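Local coordinates for protein Phthiocerol/phenolphthiocerol synthesis polyketide synthase type I PpsC (Mycobacterium tuberculosis, PDB 5NJI) that probably dehydrates beta-hydroxyacyl intermediates during assembly of phthiocerol and phenolphthiocerol lipids, acting through the dehydratase domain of a modular polyketide synthase, at residues V265-V270 and D311-A316; S96-R101 and A140-A145. The protein carries 1 engineered substitution. All coordinates share one frame; numbering follows the deposited sequence. Where two conformers were deposited one is given.

Contact 1: residues V265-V270 and D311-A316; sequences VRFAGV and DEVEMA
Val265 to Gly269 pair with Glu314 to Asp311 as neighbouring antiparallel strands, 262-272 and 306-317, in the C-terminal half of what is, as in other polyketide synthase dehydratases, a double hotdog fold. The short axes lie 4.8 Å apart at 174°. A classic beta bulge marks one end: Glu314 O accepts a nearly straight bond from Val265 N (2.8 Å) and a weak one from Arg266 N. Glu314 N returns a bond to Arg266 O, Ala268 and Glu312 exchange a pair, and Asp311 N reaches Gly269 O at 2.9 Å. At this end Asp311 CB packs 3.4 Å from Ala268 O, and OD2 is hydrogen-bonded to His271 NE2. Gly269, with positive phi, forms a G1 bulge together with Val270 opposite Ile95 on the other side of the strand.

On the buried face Phe267 and Val313 lie side by side, with CE1 of the ring 3.6 Å from Val313 CG2; Met229 and Leu233 of helix 226-234 also touch the ring. Val265 CG1 meets Ala316 CB at 3.8 Å, and Val265 itself touches the bound acyl-CoA.

The other face is polar. Arg266, CG anti to the backbone N (chi1 -172°) and the chain extended to NE, presents the guanidinium edge to Glu312. NH1 and Glu312 OE1 make a long salt bridge of 4.0 Å, bridged by a water that accepts from NH1 and donates to OE1. Glu314 crosses the arginine at an angle, its OE1 3.7 Å from Arg266 CD, while OE2 pairs with Arg292. Backbone bonds and buried apolar contacts therefore fix this pairing, and the water-bridged Arg266–Glu312 pair probably adds a weaker attraction.

Contact 2: residues S96-R101 and A140-A145; sequences SELDLR and ATATVA. With 8Z2 (~{S}-[2-[3-[[(2~{R})-4-[[[(2~{R},3~{S},4~{R},5~{R})-5-(6-aminopurin-9-yl)-4-oxidanyl-3-phosphonooxy-oxolan-2-yl]methoxy-oxidanyl-phosphoryl]oxy-oxidanyl-phosphoryl]oxy-3,3-dimethyl-2-oxidanyl-butanoyl]amino]propanoylamino]ethyl] (~{E})-dodec-2-enethioate), chain B.
Glu97 to Leu100 run antiparallel to Thr143 to Ala140, the short axes 4.6 Å apart at 179°. Thr143 N donates to Glu97 O, and Asp99 and Thr141 exchange two bonds, Asp99 N to Thr141 O measuring 2.8 Å. Ser96 and Glu97 both face Thr143 in a classic beta bulge at the corner where the chain turns, so Thr143 O receives Ser96 N.

The buried face holds small and branched groups: Leu98 CG sits 3.9 Å from Ala142 CB, and Leu100 CD2 4.0 Å from Ala140 CB. Tyr73 and Ala77 of helix 70-84 cover the two alanines.

On the polar face chi1 of Thr141 (57°) puts OG1 on the Asp99 side, 3.5 Å from Asp99 CB, where it meets two waters, and turns CG2 to Arg101 NH1 (3.7 Å). One water donates to Asp99 OD2; the other accepts from Arg101 NH1 in the conformer described, one of two deposited. In that conformer adenine C6 of the acyl-CoA lies 3.4 Å above the guanidinium plane, offset toward its rim. Leu100 O accepts the pantetheine amide NP2 at 3.0 Å, and Leu100 CB and CD1 pack on the same arm.

Glu97 OE2 and Asp99 OD2 lie 2.9 Å apart without a hydrogen bond, a repulsion that nearby Arg266 probably eases. The strand end thus serves the ligand through both a backbone carbonyl and an arginine, the latter probably adaptable.

In the fold
The two contacts flank the pairing of strand 93-100 with strand 262-272, in which Leu98 and Leu100 probably donate their N-H to Phe267 O and Val265 O and which joins the N-terminal and C-terminal hotdog halves. Both contacts are partly buried, each with an apolar face against a helix, 70-84 for contact 2 and 226-234 for contact 1. On the polar face Arg266 of contact 1 makes weak, long ion pairs with Glu97 and Asp99 of contact 2. That face carries a water-bridged Arg-Glu pair in contact 1, and in contact 2 a threonine joined by waters to an aspartate and an arginine. Contact 1 reaches the ligand chiefly by apolar contact, Val265 lining its pocket; contact 2 meets both pantetheine and adenine.

Contact 1: residues V265-V270 and D311-A316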
# COMPACT_ATOMS: atom_id res chain seq x y z
N VAL A 265 -5.32 5.46 -7.03
CA VAL A 265 -5.87 4.67 -8.12
C VAL A 265 -4.79 3.94 -8.91
O VAL A 265 -5.12 3.01 -9.66
CB VAL A 265 -6.72 5.53 -9.07
CG1 VAL A 265 -7.96 6.04 -8.35
CG2 VAL A 265 -5.91 6.69 -9.64
N ARG A 266 -3.53 4.31 -8.77
CA ARG A 266 -2.45 3.64 -9.48
C ARG A 266 -1.15 3.82 -8.72
O ARG A 266 -0.87 4.90 -8.18
CB ARG A 266 -2.33 4.21 -10.89
CG ARG A 266 -1.39 3.50 -11.82
CD ARG A 266 -1.69 3.95 -13.28
NE ARG A 266 -0.89 3.23 -14.27
CZ ARG A 266 0.36 3.53 -14.56
NH1 ARG A 266 0.97 4.53 -13.93
NH2 ARG A 266 1.03 2.84 -15.48
N PHE A 267 -0.36 2.76 -8.67
CA PHE A 267 1.02 2.82 -8.22
C PHE A 267 1.89 2.43 -9.39
O PHE A 267 1.51 1.58 -10.20
CB PHE A 267 1.31 1.87 -7.05
CG PHE A 267 0.50 2.12 -5.81
CD1 PHE A 267 0.78 3.15 -4.94
CD2 PHE A 267 -0.52 1.25 -5.46
CE1 PHE A 267 0.03 3.34 -3.79
CE2 PHE A 267 -1.26 1.43 -4.31
CZ PHE A 267 -0.98 2.49 -3.48
N ALA A 268 3.05 3.07 -9.51
CA ALA A 268 4.03 2.62 -10.48
C ALA A 268 5.39 2.60 -9.81
O ALA A 268 5.74 3.53 -9.08
CB ALA A 268 4.06 3.50 -11.72
N GLY A 269 6.16 1.54 -10.06
CA GLY A 269 7.51 1.47 -9.54
C GLY A 269 7.51 1.36 -8.02
O GLY A 269 8.01 2.25 -7.33
N VAL A 270 6.92 0.29 -7.50
CA VAL A 270 6.99 0.00 -6.07
C VAL A 270 8.20 -0.90 -5.86
O VAL A 270 8.22 -2.05 -6.31
CB VAL A 270 5.70 -0.65 -5.55
CG1 VAL A 270 5.84 -0.91 -4.06
CG2 VAL A 270 4.52 0.24 -5.81
N ASP A 311 7.73 5.07 -6.73
CA ASP A 311 8.08 6.09 -7.72
C ASP A 311 6.89 6.99 -8.06
O ASP A 311 7.05 8.20 -8.21
CB ASP A 311 8.59 5.43 -9.01
CG ASP A 311 9.94 4.71 -8.86
OD1 ASP A 311 10.71 4.96 -7.91
OD2 ASP A 311 10.24 3.89 -9.76
N GLU A 312 5.70 6.40 -8.24
CA GLU A 312 4.49 7.16 -8.51
C GLU A 312 3.32 6.59 -7.75
O GLU A 312 3.04 5.39 -7.85
CB GLU A 312 4.12 7.16 -10.00
CG GLU A 312 5.15 7.80 -10.90
CD GLU A 312 4.78 7.71 -12.37
OE1 GLU A 312 3.71 7.13 -12.68
OE2 GLU A 312 5.54 8.21 -13.22
N VAL A 313 2.62 7.45 -7.04
CA VAL A 313 1.30 7.11 -6.52
C VAL A 313 0.34 8.14 -7.10
O VAL A 313 0.45 9.34 -6.81
CB VAL A 313 1.25 7.07 -4.98
CG1 VAL A 313 1.83 8.30 -4.38
CG2 VAL A 313 -0.20 6.84 -4.48
N GLU A 314 -0.57 7.68 -7.93
CA GLU A 314 -1.53 8.53 -8.60
C GLU A 314 -2.84 8.49 -7.85
O GLU A 314 -3.35 7.40 -7.56
CB GLU A 314 -1.72 8.06 -10.04
CG GLU A 314 -2.75 8.81 -10.83
CD GLU A 314 -2.81 8.30 -12.27
OE1 GLU A 314 -1.85 7.61 -12.69
OE2 GLU A 314 -3.79 8.60 -12.96
N MET A 315 -3.37 9.65 -7.49
CA MET A 315 -4.58 9.74 -6.68
C MET A 315 -5.67 10.51 -7.41
O MET A 315 -5.40 11.48 -8.13
CB MET A 315 -4.25 10.36 -5.33
CG MET A 315 -3.20 9.52 -4.63
SD MET A 315 -2.95 9.89 -2.94
CE MET A 315 -2.03 11.41 -3.13
N ALA A 316 -6.89 10.02 -7.25
CA ALA A 316 -8.08 10.69 -7.74
C ALA A 316 -8.71 11.49 -6.62
O ALA A 316 -8.61 11.14 -5.44
CB ALA A 316 -9.07 9.67 -8.28
O HOH W 1 3.26 5.35 -14.81

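Contact 2: residues S96-R101 and A140-A145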
# COMPACT_ATOMS: atom_id res chain seq x y z
N SER A 96 5.79 -3.09 -11.17
CA SER A 96 5.92 -2.12 -12.25
C SER A 96 4.71 -1.20 -12.30
O SER A 96 4.86 0.02 -12.46
CB SER A 96 6.08 -2.84 -13.60
OG SER A 96 7.21 -3.68 -13.58
N GLU A 97 3.51 -1.77 -12.17
CA GLU A 97 2.28 -1.02 -12.27
C GLU A 97 1.21 -1.75 -11.48
O GLU A 97 1.11 -2.98 -11.55
CB GLU A 97 1.84 -0.87 -13.73
CG GLU A 97 0.56 -0.10 -13.99
CD GLU A 97 0.13 -0.19 -15.44
OE1 GLU A 97 0.89 -0.75 -16.26
OE2 GLU A 97 -0.98 0.28 -15.77
N LEU A 98 0.43 -1.00 -10.72
CA LEU A 98 -0.72 -1.58 -10.04
C LEU A 98 -1.88 -0.63 -10.22
O LEU A 98 -1.79 0.55 -9.87
CB LEU A 98 -0.45 -1.84 -8.56
CG LEU A 98 -1.54 -2.66 -7.88
CD1 LEU A 98 -0.97 -3.43 -6.72
CD2 LEU A 98 -2.69 -1.78 -7.41
N ASP A 99 -2.95 -1.14 -10.77
CA ASP A 99 -4.10 -0.36 -11.01
C ASP A 99 -5.21 -0.71 -9.98
O ASP A 99 -5.59 -1.82 -9.98
CB ASP A 99 -4.66 -0.58 -12.44
CG ASP A 99 -3.66 -0.12 -13.56
OD1 ASP A 99 -3.18 0.97 -13.48
OD2 ASP A 99 -3.41 -0.78 -14.54
N LEU A 100 -5.77 0.27 -9.27
CA LEU A 100 -6.82 0.05 -8.26
C LEU A 100 -8.12 0.45 -8.99
O LEU A 100 -8.40 1.61 -9.12
CB LEU A 100 -6.60 0.91 -6.99
CG LEU A 100 -5.25 0.59 -6.33
CD1 LEU A 100 -4.93 1.50 -5.17
CD2 LEU A 100 -5.25 -0.88 -5.89
N ARG A 101 -8.81 -0.51 -9.56
CA ARG A 101 -10.00 -0.24 -10.36
C ARG A 101 -11.43 -0.02 -9.58
O ARG A 101 -12.23 0.62 -10.10
CB ARG A 101 -10.07 -1.40 -11.37
CG ARG A 101 -8.66 -1.88 -11.85
CD ARG A 101 -8.47 -2.21 -13.33
NE ARG A 101 -9.76 -2.53 -13.94
CZ ARG A 101 -9.93 -3.50 -14.88
NH1 ARG A 101 -8.80 -4.19 -15.29
NH2 ARG A 101 -11.22 -3.78 -15.38
N ALA A 140 -8.35 -4.93 -8.69
CA ALA A 140 -7.02 -4.43 -8.95
C ALA A 140 -6.34 -5.36 -9.93
O ALA A 140 -6.65 -6.54 -10.00
CB ALA A 140 -6.19 -4.32 -7.66
N THR A 141 -5.40 -4.80 -10.69
CA THR A 141 -4.51 -5.55 -11.55
C THR A 141 -3.10 -5.06 -11.28
O THR A 141 -2.90 -3.91 -10.91
CB THR A 141 -4.83 -5.37 -13.03
OG1 THR A 141 -4.80 -3.98 -13.36
CG2 THR A 141 -6.19 -5.92 -13.35
N ALA A 142 -2.11 -5.95 -11.46
CA ALA A 142 -0.74 -5.55 -11.23
C ALA A 142 0.19 -6.27 -12.19
O ALA A 142 -0.02 -7.43 -12.55
CB ALA A 142 -0.26 -5.82 -9.81
N THR A 143 1.23 -5.56 -12.62
CA THR A 143 2.35 -6.18 -13.31
C THR A 143 3.52 -6.25 -12.34
O THR A 143 3.96 -5.22 -11.81
CB THR A 143 2.72 -5.39 -14.57
OG1 THR A 143 1.61 -5.37 -15.46
CG2 THR A 143 3.90 -6.04 -15.25
N VAL A 144 4.02 -7.46 -12.12
CA VAL A 144 5.12 -7.72 -11.21
C VAL A 144 6.32 -8.19 -12.02
O VAL A 144 6.18 -8.98 -12.96
CB VAL A 144 4.74 -8.77 -10.15
CG1 VAL A 144 5.89 -9.08 -9.22
CG2 VAL A 144 3.52 -8.30 -9.35
N ALA A 145 7.50 -7.70 -11.66
CA ALA A 145 8.71 -8.01 -12.41
C ALA A 145 9.85 -8.24 -11.43
O ALA A 145 9.78 -7.89 -10.26
CB ALA A 145 9.05 -6.89 -13.41
C2 8Z2 B . -8.04 -1.07 -17.33
C4 8Z2 B . -9.91 0.23 -16.77
C5 8Z2 B . -10.69 -0.64 -17.39
C6 8Z2 B . -10.18 -1.69 -17.99
C8 8Z2 B . -11.96 0.87 -16.63
C10 8Z2 B . -3.93 12.81 0.74
C11 8Z2 B . -3.45 13.94 -0.08
C12 8Z2 B . -4.55 14.90 -0.32
N9 8Z2 B . -10.71 1.13 -16.25
N7 8Z2 B . -11.93 -0.25 -17.27
N3 8Z2 B . -8.58 0.04 -16.73
N1 8Z2 B . -8.87 -1.93 -17.99
N6 8Z2 B . -11.08 -2.46 -18.56
C1' 8Z2 B . -9.69 2.14 -15.53
C2' 8Z2 B . -9.29 2.94 -16.71
O2' 8Z2 B . -7.89 2.92 -16.48
C3' 8Z2 B . -10.11 4.31 -16.49
O3' 8Z2 B . -10.23 4.99 -17.78
C4' 8Z2 B . -9.34 4.65 -15.06
O4' 8Z2 B . -9.56 3.30 -14.43
C5' 8Z2 B . -9.74 5.68 -14.01
O5' 8Z2 B . -10.97 5.50 -13.43
P1 8Z2 B . -12.28 5.42 -14.10
O11 8Z2 B . -12.30 3.98 -14.32
O12 8Z2 B . -12.39 5.98 -15.48
O6 8Z2 B . -13.59 5.95 -13.14
P2 8Z2 B . -14.60 4.87 -12.49
O21 8Z2 B . -14.49 3.43 -13.14
O22 8Z2 B . -15.99 5.01 -12.32
O7 8Z2 B . -13.89 4.97 -11.02
CPA 8Z2 B . -12.94 5.94 -10.53
CPB 8Z2 B . -12.67 5.48 -9.08
CP8 8Z2 B . -12.20 4.02 -9.15
CP7 8Z2 B . -11.63 6.31 -8.40
CP9 8Z2 B . -13.98 5.57 -8.29
OP3 8Z2 B . -11.06 4.03 -9.92
CP6 8Z2 B . -11.91 3.35 -7.78
OP2 8Z2 B . -12.79 3.25 -7.00
NP2 8Z2 B . -10.73 2.76 -7.62
CP5 8Z2 B . -10.30 2.04 -6.45
CP4 8Z2 B . -9.54 2.97 -5.52
CP3 8Z2 B . -9.11 2.16 -4.28
OP1 8Z2 B . -9.70 1.18 -3.97
NP1 8Z2 B . -8.09 2.60 -3.58
CP2 8Z2 B . -7.57 1.90 -2.44
CP1 8Z2 B . -8.43 2.10 -1.24
S 8Z2 B . -8.37 3.83 -0.67
P3 8Z2 B . -11.10 4.08 -19.01
O31 8Z2 B . -12.39 3.48 -18.11
O32 8Z2 B . -10.53 2.89 -19.48
O33 8Z2 B . -11.66 4.76 -20.18
CA1 8Z2 B . -6.98 3.91 -0.04
CA2 8Z2 B . -6.63 5.21 0.59
OA1 8Z2 B . -6.14 3.06 0.03
CA3 8Z2 B . -5.28 5.36 1.16
CA4 8Z2 B . -4.93 6.67 1.73
CA5 8Z2 B . -3.47 6.81 2.06
CA6 8Z2 B . -3.18 8.20 2.59
CA7 8Z2 B . -3.13 9.24 1.44
CA8 8Z2 B . -3.30 10.66 1.93
CA9 8Z2 B . -2.91 11.75 0.89
O HOH W 2 -2.04 -3.13 -13.81
O HOH W 3 -6.23 -2.87 -15.22